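Long-range contacts in beta-agarase D (PDB 4ASM), which hydrolyses the beta-1,4 linkages of agarose at random internal positions with retention of anomeric configuration, as a secreted glycoside hydrolase of family 16: residues Thr118-Cys122 / Ile322-Asp327; Asn143-Ala147 / Tyr335-Asn339; Met164-Gly168 / Gln328-Ala332. All blocks are in the same frame, centred on the assembly; numbering follows the deposited sequence.

Interaction 1: residues Thr118-Cys122 / Ile322-Asp327; sequences TRAGC and IINVED. With IMD (imidazole), chain C.
An antiparallel strand pairing, tight at Cys-122 and Asn-324 and splayed at Thr-118 and Asp-327, joins strand 112-125 to strand 320-326 in the buried interior of the catalytic domain. The end-to-end directions differ by 175°, yet the CA-CA separation grows from 4.2 Å for the non-hydrogen-bonded pair Cys-122/Asn-324 to 6.5 Å between Thr-118 and Asp-327. At the close end Val-325 N donates to Gly-121 O over 3.3 Å. With its SG anti to the backbone N (chi1 -174°), Cys-122 lays the sulfur against Asn-324 CB at 3.7 Å and Ile-322 CG2. The Ala-120 methyl sits by the Val-325 carbonyl oxygen and, a little farther off, Val-325 CG1.

The pairing belongs to the beta-sandwich (jelly-roll) fold of family GH16. At the wide end strand 77-79 runs alongside: Thr-118 and Ala-120 bond to its backbone, and Trp-79 NE1 donates to Val-325 O. A side-chain bridge nevertheless spans the gap, Thr-118 OG1 giving its proton to the anti lone pair of Asp-327 OD2 at 2.6 Å. Thr-118 OG1 is bonded to Arg-97 as well.

Glu-326 brings the contact to the substrate cleft. That residue turns away from strand 112-125 and probably binds substrate, as in related enzymes. Two donors grip Glu-326 OE2: Asn-324 ND2 approaches on the anti side at 2.9 Å, 15° out of the carboxylate plane, and N3 of a bound imidazole, probably from the crystallisation liquor, donates at 2.8 Å. The imidazole is also bonded to Glu-160, the likely nucleophile.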
ATOM      1  N   THR A 118      -7.647 -17.092   5.339  1.00  6.55           N
ATOM      2  CA  THR A 118      -8.323 -15.824   5.598  1.00  6.94           C
ATOM      3  C   THR A 118      -8.964 -15.330   4.316  1.00  6.61           C
ATOM      4  O   THR A 118      -8.271 -14.965   3.357  1.00  6.99           O
ATOM      5  CB  THR A 118      -7.358 -14.769   6.133  1.00  6.50           C
ATOM      6  OG1 THR A 118      -6.783 -15.266   7.353  1.00  7.49           O
ATOM      7  CG2 THR A 118      -8.122 -13.482   6.429  1.00  8.24           C
ATOM      8  N   ARG A 119     -10.290 -15.321   4.314  1.00  5.87           N
ATOM      9  CA  ARG A 119     -11.039 -14.812   3.175  1.00  6.19           C
ATOM     10  C   ARG A 119     -11.040 -13.301   3.285  1.00  6.32           C
ATOM     11  O   ARG A 119     -11.204 -12.767   4.376  1.00  6.31           O
ATOM     12  CB  ARG A 119     -12.474 -15.348   3.207  1.00  6.34           C
ATOM     13  CG  ARG A 119     -12.547 -16.885   3.323  1.00  7.19           C
ATOM     14  CD  ARG A 119     -13.970 -17.414   3.085  1.00  8.86           C
ATOM     15  NE  ARG A 119     -14.969 -16.756   3.922  1.00  8.48           N
ATOM     16  CZ  ARG A 119     -16.281 -16.954   3.819  1.00  9.13           C
ATOM     17  NH1 ARG A 119     -16.755 -17.831   2.926  1.00  9.26           N
ATOM     18  NH2 ARG A 119     -17.111 -16.283   4.614  1.00 10.73           N
ATOM     19  N   ALA A 120     -10.871 -12.603   2.161  1.00  6.43           N
ATOM     20  CA  ALA A 120     -10.751 -11.137   2.207  1.00  5.82           C
ATOM     21  C   ALA A 120     -11.147 -10.493   0.887  1.00  6.04           C
ATOM     22  O   ALA A 120     -10.980 -11.076  -0.157  1.00  6.14           O
ATOM     23  CB  ALA A 120      -9.309 -10.754   2.548  1.00  7.37           C
ATOM     24  N   GLY A 121     -11.585  -9.252   0.931  1.00  5.57           N
ATOM     25  CA  GLY A 121     -11.948  -8.580  -0.313  1.00  5.62           C
ATOM     26  C   GLY A 121     -10.758  -7.920  -1.009  1.00  5.33           C
ATOM     27  O   GLY A 121      -9.738  -7.604  -0.382  1.00  4.99           O
ATOM     28  N   CYS A 122     -10.917  -7.687  -2.306  1.00  6.13           N
ATOM     29  CA  CYS A 122      -9.906  -7.034  -3.124  1.00  5.97           C
ATOM     30  C   CYS A 122     -10.629  -6.394  -4.286  1.00  6.32           C
ATOM     31  O   CYS A 122     -11.445  -7.064  -4.931  1.00  7.32           O
ATOM     32  CB  CYS A 122      -8.898  -8.067  -3.645  1.00  6.14           C
ATOM     33  SG  CYS A 122      -7.493  -7.344  -4.526  1.00  7.31           S
ATOM     34  N   ILE A 322      -5.621  -0.452  -6.425  1.00  5.04           N
ATOM     35  CA  ILE A 322      -6.146  -1.631  -5.745  1.00  5.50           C
ATOM     36  C   ILE A 322      -6.355  -1.313  -4.266  1.00  5.12           C
ATOM     37  O   ILE A 322      -5.523  -0.662  -3.618  1.00  5.27           O
ATOM     38  CB  ILE A 322      -5.172  -2.828  -5.886  1.00  5.37           C
ATOM     39  CG1 ILE A 322      -4.976  -3.162  -7.391  1.00  6.03           C
ATOM     40  CG2 ILE A 322      -5.683  -4.028  -5.098  1.00  6.98           C
ATOM     41  CD1 ILE A 322      -3.909  -4.185  -7.693  1.00  6.84           C
ATOM     42  N   ILE A 323      -7.500  -1.731  -3.736  1.00  4.75           N
ATOM     43  CA  ILE A 323      -7.727  -1.643  -2.295  1.00  5.02           C
ATOM     44  C   ILE A 323      -8.041  -3.037  -1.835  1.00  4.57           C
ATOM     45  O   ILE A 323      -8.852  -3.733  -2.456  1.00  5.02           O
ATOM     46  CB  ILE A 323      -8.874  -0.667  -1.944  1.00  4.44           C
ATOM     47  CG1 ILE A 323      -8.540   0.725  -2.477  1.00  5.29           C
ATOM     48  CG2 ILE A 323      -9.082  -0.655  -0.413  1.00  4.66           C
ATOM     49  CD1 ILE A 323      -9.667   1.734  -2.285  1.00  6.11           C
ATOM     50  N   ASN A 324      -7.404  -3.479  -0.751  1.00  4.96           N
ATOM     51  CA  ASN A 324      -7.667  -4.831  -0.267  1.00  4.97           C
ATOM     52  C   ASN A 324      -7.288  -5.041   1.190  1.00  5.48           C
ATOM     53  O   ASN A 324      -6.768  -4.138   1.840  1.00  4.99           O
ATOM     54  CB  ASN A 324      -7.010  -5.915  -1.170  1.00  5.52           C
ATOM     55  CG  ASN A 324      -5.497  -6.064  -0.955  1.00  7.60           C
ATOM     56  OD1 ASN A 324      -4.955  -5.643   0.057  1.00  9.28           O
ATOM     57  ND2 ASN A 324      -4.826  -6.709  -1.899  1.00  8.43           N
ATOM     58  N   VAL A 325      -7.552  -6.251   1.666  1.00  5.43           N
ATOM     59  CA  VAL A 325      -7.054  -6.723   2.939  1.00  6.11           C
ATOM     60  C   VAL A 325      -6.222  -7.979   2.633  1.00  6.42           C
ATOM     61  O   VAL A 325      -6.575  -8.752   1.745  1.00  5.75           O
ATOM     62  CB  VAL A 325      -8.239  -7.030   3.884  1.00  7.41           C
ATOM     63  CG1 VAL A 325      -7.835  -7.953   5.059  1.00 10.33           C
ATOM     64  CG2 VAL A 325      -8.859  -5.696   4.357  1.00  7.80           C
ATOM     65  N   GLU A 326      -5.122  -8.176   3.369  1.00  5.95           N
ATOM     66  CA  GLU A 326      -4.243  -9.337   3.166  1.00  6.13           C
ATOM     67  C   GLU A 326      -3.781  -9.944   4.466  1.00  6.16           C
ATOM     68  O   GLU A 326      -3.456  -9.227   5.412  1.00  6.75           O
ATOM     69  CB  GLU A 326      -2.994  -8.957   2.359  1.00  6.17           C
ATOM     70  CG  GLU A 326      -3.311  -8.574   0.927  1.00  6.55           C
ATOM     71  CD  GLU A 326      -2.084  -8.098   0.163  1.00  6.48           C
ATOM     72  OE1 GLU A 326      -0.946  -8.201   0.691  1.00  6.79           O
ATOM     73  OE2 GLU A 326      -2.262  -7.636  -0.989  1.00  7.90           O
ATOM     74  N   ASP A 327      -3.722 -11.273   4.475  1.00  6.29           N
ATOM     75  CA  ASP A 327      -3.017 -12.059   5.477  1.00  6.30           C
ATOM     76  C   ASP A 327      -1.698 -12.488   4.827  1.00  5.91           C
ATOM     77  O   ASP A 327      -1.639 -13.475   4.094  1.00  5.56           O
ATOM     78  CB  ASP A 327      -3.882 -13.275   5.848  1.00  6.21           C
ATOM     79  CG  ASP A 327      -3.431 -13.961   7.125  1.00  7.46           C
ATOM     80  OD1 ASP A 327      -2.282 -13.741   7.546  1.00  8.13           O
ATOM     81  OD2 ASP A 327      -4.224 -14.744   7.693  1.00  8.29           O
TER
HETATM   82  N1  IMD C1360       1.326  -4.478  -1.757  1.00 11.56           N
HETATM   83  C2  IMD C1360       0.430  -5.446  -2.013  1.00 11.00           C
HETATM   84  N3  IMD C1360      -0.213  -5.746  -0.866  1.00 11.59           N
HETATM   85  C4  IMD C1360       0.268  -4.961   0.126  1.00 10.83           C
HETATM   86  C5  IMD C1360       1.244  -4.157  -0.448  1.00 11.65           C

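Interaction 2: residues Asn143-Ala147 / Tyr335-Asn339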
ATOM      1  N   ASN A 143      -8.756  -2.486  12.857  1.00  7.36           N
ATOM      2  CA  ASN A 143      -8.233  -2.872  14.163  1.00  7.26           C
ATOM      3  C   ASN A 143      -7.958  -4.384  14.194  1.00  6.78           C
ATOM      4  O   ASN A 143      -8.593  -5.150  14.924  1.00  7.02           O
ATOM      5  CB  ASN A 143      -9.205  -2.472  15.275  1.00  7.39           C
ATOM      6  CG  ASN A 143      -8.585  -2.628  16.632  1.00  9.71           C
ATOM      7  OD1 ASN A 143      -7.363  -2.548  16.775  1.00 11.14           O
ATOM      8  ND2 ASN A 143      -9.408  -2.887  17.632  1.00 14.16           N
ATOM      9  N   SER A 144      -7.005  -4.787  13.360  1.00  7.06           N
ATOM     10  CA  SER A 144      -6.707  -6.188  13.058  1.00  6.77           C
ATOM     11  C   SER A 144      -5.230  -6.305  12.774  1.00  6.38           C
ATOM     12  O   SER A 144      -4.601  -5.343  12.352  1.00  6.62           O
ATOM     13  CB  SER A 144      -7.447  -6.613  11.791  1.00  6.64           C
ATOM     14  OG  SER A 144      -7.229  -7.971  11.476  1.00  7.70           O
ATOM     15  N   THR A 145      -4.678  -7.496  13.001  1.00  6.42           N
ATOM     16  CA  THR A 145      -3.284  -7.747  12.652  1.00  6.52           C
ATOM     17  C   THR A 145      -3.104  -7.964  11.144  1.00  6.76           C
ATOM     18  O   THR A 145      -1.974  -8.050  10.669  1.00  6.55           O
ATOM     19  CB  THR A 145      -2.735  -8.959  13.398  1.00  6.24           C
ATOM     20  OG1 THR A 145      -3.500 -10.106  13.014  1.00  7.26           O
ATOM     21  CG2 THR A 145      -2.894  -8.760  14.905  1.00  7.81           C
ATOM     22  N   LEU A 146      -4.213  -8.089  10.410  1.00  5.97           N
ATOM     23  CA  LEU A 146      -4.185  -8.128   8.937  1.00  5.91           C
ATOM     24  C   LEU A 146      -3.744  -6.806   8.345  1.00  5.98           C
ATOM     25  O   LEU A 146      -3.808  -5.760   8.997  1.00  6.06           O
ATOM     26  CB  LEU A 146      -5.588  -8.426   8.392  1.00  6.68           C
ATOM     27  CG  LEU A 146      -6.142  -9.793   8.758  1.00  5.60           C
ATOM     28  CD1 LEU A 146      -7.618  -9.843   8.410  1.00  8.45           C
ATOM     29  CD2 LEU A 146      -5.389 -10.923   8.074  1.00  6.23           C
ATOM     30  N   ALA A 147      -3.315  -6.862   7.081  1.00  5.09           N
ATOM     31  CA  ALA A 147      -2.879  -5.667   6.359  1.00  5.87           C
ATOM     32  C   ALA A 147      -4.072  -4.920   5.767  1.00  5.97           C
ATOM     33  O   ALA A 147      -4.895  -5.518   5.045  1.00  6.83           O
ATOM     34  CB  ALA A 147      -1.913  -6.053   5.243  1.00  6.02           C
ATOM     35  N   TYR A 335       2.312 -16.317  13.279  1.00  8.15           N
ATOM     36  CA  TYR A 335       1.049 -16.383  14.046  1.00  8.39           C
ATOM     37  C   TYR A 335       0.570 -15.005  14.480  1.00  9.39           C
ATOM     38  O   TYR A 335      -0.220 -14.865  15.430  1.00  9.81           O
ATOM     39  CB  TYR A 335       1.157 -17.334  15.246  1.00  8.42           C
ATOM     40  CG  TYR A 335       1.317 -18.781  14.829  1.00  7.92           C
ATOM     41  CD1 TYR A 335       0.203 -19.534  14.439  1.00  9.21           C
ATOM     42  CD2 TYR A 335       2.565 -19.381  14.805  1.00  8.32           C
ATOM     43  CE1 TYR A 335       0.344 -20.846  14.056  1.00  9.04           C
ATOM     44  CE2 TYR A 335       2.716 -20.713  14.401  1.00  7.55           C
ATOM     45  CZ  TYR A 335       1.601 -21.433  14.031  1.00  9.26           C
ATOM     46  OH  TYR A 335       1.738 -22.762  13.637  1.00 12.15           O
ATOM     47  N   ARG A 336       1.056 -13.972  13.800  1.00  8.54           N
ATOM     48  CA  ARG A 336       0.529 -12.638  14.063  1.00  9.79           C
ATOM     49  C   ARG A 336      -0.845 -12.390  13.438  1.00 10.31           C
ATOM     50  O   ARG A 336      -1.537 -11.482  13.882  1.00 12.23           O
ATOM     51  CB  ARG A 336       1.544 -11.531  13.758  1.00  8.97           C
ATOM     52  CG  ARG A 336       2.670 -11.485  14.813  1.00  9.44           C
ATOM     53  CD  ARG A 336       3.506 -10.208  14.693  1.00  9.57           C
ATOM     54  NE  ARG A 336       4.222 -10.250  13.428  1.00 10.59           N
ATOM     55  CZ  ARG A 336       5.425 -10.796  13.254  1.00 10.61           C
ATOM     56  NH1 ARG A 336       6.107 -11.331  14.276  1.00 12.02           N
ATOM     57  NH2 ARG A 336       5.946 -10.804  12.047  1.00 10.51           N
ATOM     58  N   SER A 337      -1.258 -13.231  12.474  1.00 10.05           N
ATOM     59  CA  SER A 337      -2.615 -13.211  11.870  1.00 10.89           C
ATOM     60  C   SER A 337      -3.697 -13.338  12.914  1.00 10.67           C
ATOM     61  O   SER A 337      -3.444 -13.896  13.981  1.00 10.59           O
ATOM     62  CB  SER A 337      -2.881 -14.434  10.976  1.00 11.79           C
ATOM     63  OG  SER A 337      -1.834 -14.795  10.124  1.00 15.67           O
ATOM     64  N   PRO A 338      -4.924 -12.904  12.582  1.00 10.08           N
ATOM     65  CA  PRO A 338      -6.020 -12.917  13.566  1.00 11.15           C
ATOM     66  C   PRO A 338      -6.300 -14.272  14.187  1.00 10.97           C
ATOM     67  O   PRO A 338      -6.151 -15.307  13.531  1.00 10.76           O
ATOM     68  CB  PRO A 338      -7.227 -12.454  12.754  1.00 11.50           C
ATOM     69  CG  PRO A 338      -6.616 -11.560  11.716  1.00 11.77           C
ATOM     70  CD  PRO A 338      -5.363 -12.293  11.312  1.00 10.55           C
ATOM     71  N   ASN A 339      -6.682 -14.251  15.462  1.00 10.78           N
ATOM     72  CA  ASN A 339      -7.157 -15.459  16.100  1.00 10.77           C
ATOM     73  C   ASN A 339      -8.681 -15.494  16.151  1.00 10.82           C
ATOM     74  O   ASN A 339      -9.359 -14.530  15.780  1.00 10.78           O
ATOM     75  CB  ASN A 339      -6.536 -15.617  17.477  1.00 12.02           C
ATOM     76  CG  ASN A 339      -6.798 -14.418  18.404  1.00  8.88           C
ATOM     77  OD1 ASN A 339      -7.930 -13.929  18.521  1.00  8.31           O
ATOM     78  ND2 ASN A 339      -5.745 -13.964  19.096  1.00  7.95           N
TER
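Leu-146 presses its branch carbon against the ring of Pro-338 more closely than carbons usually pack: CG of Leu-146 lies 3.5 Å from CG of Pro-338. The two side chains cross at about a right angle, and both leucine methyls reach the proline ring, Leu-146 CD2 coming to 3.5 Å from Pro-338 CD. This reach depends on the torsion that sets the leucine CG anti to its carbonyl carbon (chi1 -64°), because CB leaves the backbone across the contact and CG and the methyls then bend to the ring. Ser-144 closes in on the same ring, its OG 3.6 Å from Pro-338 CG. That hydroxyl is held in an ST turn, in which Ser-144 OG accepts from Leu-146 N at 3.2 Å with an angle of 165° at the hydrogen. Thr-145 OG1 adds a contact with Pro-338 CD at 3.3 Å. Thr-145 OG1 also lies within hydrogen-bonding range of Arg-336 O, but a clash at that oxygen leaves the length of the bond doubtful. Cutting Leu-146 back to an alanine would probably leave the CG-CD edge of Pro-338 without the leucine carbons that pack on it and open a gap between the two loops.

Residues 143-146 belong to the loop between strands 133-140 and 147-153, the second of which Ala-147 begins. Residues 335-339 link two short helices: Tyr-335 ends helix 329-333 in a Schellman motif, and Asn-339 is the N-cap of helix 340-343. Arg-175 bonds to the carbonyls of Tyr-335 and Ser-337, while the Ser-337 hydroxyl bonds to Asp-327, just beyond the end of strand 320-326.

Interaction 3: residues Met164-Gly168 / Gln328-Ala332; sequences MECYG and QSWQA
The backbones of Tyr-167 and Gln-331 stay well apart, with 9.3 Å between their CA atoms as the nearest approach of the two segments, so side chains alone bridge the end of strand 159-166 and the start of helix 329-333. One contact is a T-shaped aromatic pair: the edge of the Trp-330 six-membered ring points at a face of the Tyr-167 ring, with planes at 89° and centroids 5.3 Å apart. The closest atoms are Trp-330 CZ2 and Tyr-167 CZ, at 3.6 Å. Trp-330 takes a further edge-to-face partner in Phe-179. Strand 159-166 carries the catalytic pair of the GH16 jelly roll, Glu-160 as probable nucleophile and Glu-165 as probable proton donor. Glu-165 OE1 is bonded to His-184, and its other oxygen faces the amide of Gln-328, the two flat groups turned by 75°. Extended beyond CG, Gln-328 brings the same amide to the edge of the Tyr-167 ring beside the hydroxyl. Gln-328 is the N-cap residue, and its backbone O receives Ala-332 N at 2.9 Å in the first turn of the helix. Gln-331 bends at chi2, and its CG packs 3.9 Å from Tyr-167 CD2.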
ATOM      1  N   MET A 164      -0.889   2.938   1.304  1.00  4.82           N
ATOM      2  CA  MET A 164      -0.865   2.462   2.682  1.00  5.70           C
ATOM      3  C   MET A 164      -0.680   0.947   2.727  1.00  5.49           C
ATOM      4  O   MET A 164      -1.356   0.208   2.003  1.00  5.11           O
ATOM      5  CB  MET A 164      -2.170   2.824   3.377  1.00  5.76           C
ATOM      6  CG  MET A 164      -2.268   2.265   4.815  1.00  6.63           C
ATOM      7  SD  MET A 164      -3.800   2.713   5.667  1.00  8.67           S
ATOM      8  CE  MET A 164      -5.009   1.831   4.674  1.00  9.52           C
ATOM      9  N   GLU A 165       0.230   0.488   3.596  1.00  4.92           N
ATOM     10  CA  GLU A 165       0.301  -0.914   4.015  1.00  5.43           C
ATOM     11  C   GLU A 165       0.443  -0.832   5.529  1.00  5.69           C
ATOM     12  O   GLU A 165       1.486  -0.369   6.032  1.00  5.76           O
ATOM     13  CB  GLU A 165       1.513  -1.616   3.400  1.00  5.51           C
ATOM     14  CG  GLU A 165       1.714  -3.034   3.877  1.00  6.38           C
ATOM     15  CD  GLU A 165       2.801  -3.728   3.094  1.00  8.78           C
ATOM     16  OE1 GLU A 165       3.931  -3.196   3.093  1.00  8.36           O
ATOM     17  OE2 GLU A 165       2.535  -4.787   2.468  1.00  9.50           O
ATOM     18  N   CYS A 166      -0.611  -1.215   6.253  1.00  4.73           N
ATOM     19  CA  CYS A 166      -0.642  -1.016   7.694  1.00  4.93           C
ATOM     20  C   CYS A 166      -1.279  -2.219   8.370  1.00  5.37           C
ATOM     21  O   CYS A 166      -2.358  -2.634   7.994  1.00  5.44           O
ATOM     22  CB  CYS A 166      -1.435   0.257   8.008  1.00  5.22           C
ATOM     23  SG  CYS A 166      -1.474   0.644   9.791  1.00  6.07           S
ATOM     24  N   TYR A 167      -0.575  -2.784   9.350  1.00  5.20           N
ATOM     25  CA  TYR A 167      -1.097  -3.878  10.175  1.00  5.57           C
ATOM     26  C   TYR A 167      -1.464  -3.265  11.510  1.00  6.63           C
ATOM     27  O   TYR A 167      -0.705  -3.361  12.488  1.00  6.60           O
ATOM     28  CB  TYR A 167      -0.042  -4.983  10.344  1.00  5.73           C
ATOM     29  CG  TYR A 167       0.719  -5.251   9.057  1.00  5.76           C
ATOM     30  CD1 TYR A 167       1.750  -4.415   8.661  1.00  5.74           C
ATOM     31  CD2 TYR A 167       0.434  -6.357   8.274  1.00  6.28           C
ATOM     32  CE1 TYR A 167       2.454  -4.624   7.489  1.00  8.12           C
ATOM     33  CE2 TYR A 167       1.145  -6.589   7.072  1.00  6.93           C
ATOM     34  CZ  TYR A 167       2.152  -5.709   6.710  1.00  6.77           C
ATOM     35  OH  TYR A 167       2.891  -5.886   5.542  1.00  8.99           O
ATOM     36  N   GLY A 168      -2.619  -2.597  11.519  1.00  6.00           N
ATOM     37  CA  GLY A 168      -2.894  -1.577  12.525  1.00  6.37           C
ATOM     38  C   GLY A 168      -3.293  -2.021  13.909  1.00  5.72           C
ATOM     39  O   GLY A 168      -3.221  -1.221  14.862  1.00  5.17           O
ATOM     40  N   GLN A 328      -0.642 -11.719   5.063  1.00  6.07           N
ATOM     41  CA  GLN A 328       0.637 -11.953   4.359  1.00  6.46           C
ATOM     42  C   GLN A 328       1.423 -13.110   4.955  1.00  5.77           C
ATOM     43  O   GLN A 328       1.289 -13.424   6.144  1.00  5.96           O
ATOM     44  CB  GLN A 328       1.455 -10.660   4.302  1.00  6.83           C
ATOM     45  CG  GLN A 328       0.675  -9.566   3.560  1.00  6.83           C
ATOM     46  CD  GLN A 328       1.375  -8.221   3.500  1.00  8.07           C
ATOM     47  OE1 GLN A 328       0.957  -7.309   2.758  1.00 11.60           O
ATOM     48  NE2 GLN A 328       2.402  -8.068   4.289  1.00  6.98           N
ATOM     49  N   SER A 329       2.267 -13.744   4.140  1.00  5.51           N
ATOM     50  CA  SER A 329       2.993 -14.921   4.579  1.00  5.66           C
ATOM     51  C   SER A 329       3.790 -14.710   5.850  1.00  5.82           C
ATOM     52  O   SER A 329       3.740 -15.547   6.744  1.00  6.76           O
ATOM     53  CB  SER A 329       3.925 -15.425   3.474  1.00  6.80           C
ATOM     54  OG  SER A 329       3.199 -15.722   2.302  1.00  8.55           O
ATOM     55  N   TRP A 330       4.532 -13.604   5.930  1.00  5.91           N
ATOM     56  CA  TRP A 330       5.399 -13.369   7.104  1.00  6.36           C
ATOM     57  C   TRP A 330       4.585 -13.229   8.399  1.00  6.33           C
ATOM     58  O   TRP A 330       4.965 -13.765   9.459  1.00  7.38           O
ATOM     59  CB  TRP A 330       6.341 -12.161   6.869  1.00  6.80           C
ATOM     60  CG  TRP A 330       5.640 -10.812   6.857  1.00  7.83           C
ATOM     61  CD1 TRP A 330       4.745 -10.358   5.943  1.00 10.78           C
ATOM     62  CD2 TRP A 330       5.771  -9.779   7.839  1.00  8.35           C
ATOM     63  NE1 TRP A 330       4.322  -9.086   6.272  1.00 10.96           N
ATOM     64  CE2 TRP A 330       4.935  -8.712   7.440  1.00 11.04           C
ATOM     65  CE3 TRP A 330       6.523  -9.655   9.023  1.00  9.87           C
ATOM     66  CZ2 TRP A 330       4.823  -7.532   8.182  1.00  9.40           C
ATOM     67  CZ3 TRP A 330       6.414  -8.484   9.755  1.00 10.72           C
ATOM     68  CH2 TRP A 330       5.560  -7.440   9.336  1.00 10.46           C
ATOM     69  N   GLN A 331       3.456 -12.525   8.315  1.00  5.52           N
ATOM     70  CA  GLN A 331       2.586 -12.379   9.467  1.00  6.12           C
ATOM     71  C   GLN A 331       1.988 -13.727   9.857  1.00  6.01           C
ATOM     72  O   GLN A 331       1.966 -14.080  11.038  1.00  6.78           O
ATOM     73  CB  GLN A 331       1.470 -11.366   9.155  1.00  6.07           C
ATOM     74  CG  GLN A 331       1.907  -9.893   9.105  1.00  6.32           C
ATOM     75  CD  GLN A 331       2.150  -9.297  10.500  1.00  7.19           C
ATOM     76  OE1 GLN A 331       1.328  -8.521  11.036  1.00 10.43           O
ATOM     77  NE2 GLN A 331       3.268  -9.642  11.067  1.00  6.20           N
ATOM     78  N   ALA A 332       1.495 -14.475   8.871  1.00  5.66           N
ATOM     79  CA  ALA A 332       0.830 -15.749   9.127  1.00  5.86           C
ATOM     80  C   ALA A 332       1.791 -16.784   9.707  1.00  5.72           C
ATOM     81  O   ALA A 332       1.437 -17.510  10.648  1.00  5.69           O
ATOM     82  CB  ALA A 332       0.166 -16.254   7.856  1.00  6.36           C
TER

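In the fold
Strand 320-326 and helix 329-333 follow one another, so interactions 1 and 3 continue along one run of chain, and interaction 2 lies beside both. The centres of interactions 1 and 2 are about 12 Å apart. Those of interactions 1 and 3 are about 11 Å apart, and those of interactions 2 and 3 about 8 Å. Besides the Ser-337 bond, a probable hydrogen bond from Ala-147 N to Glu-326 O (2.9 Å) ties interaction 2 to interaction 1; another, from Arg-336 N to Gln-331 O (2.9 Å), joins it to interaction 3. Around the cleft, the imidazole of interaction 1 has its nearest atom about 3 Å from the side chain of Glu-165, which places interactions 1 and 3 at the same catalytic pocket.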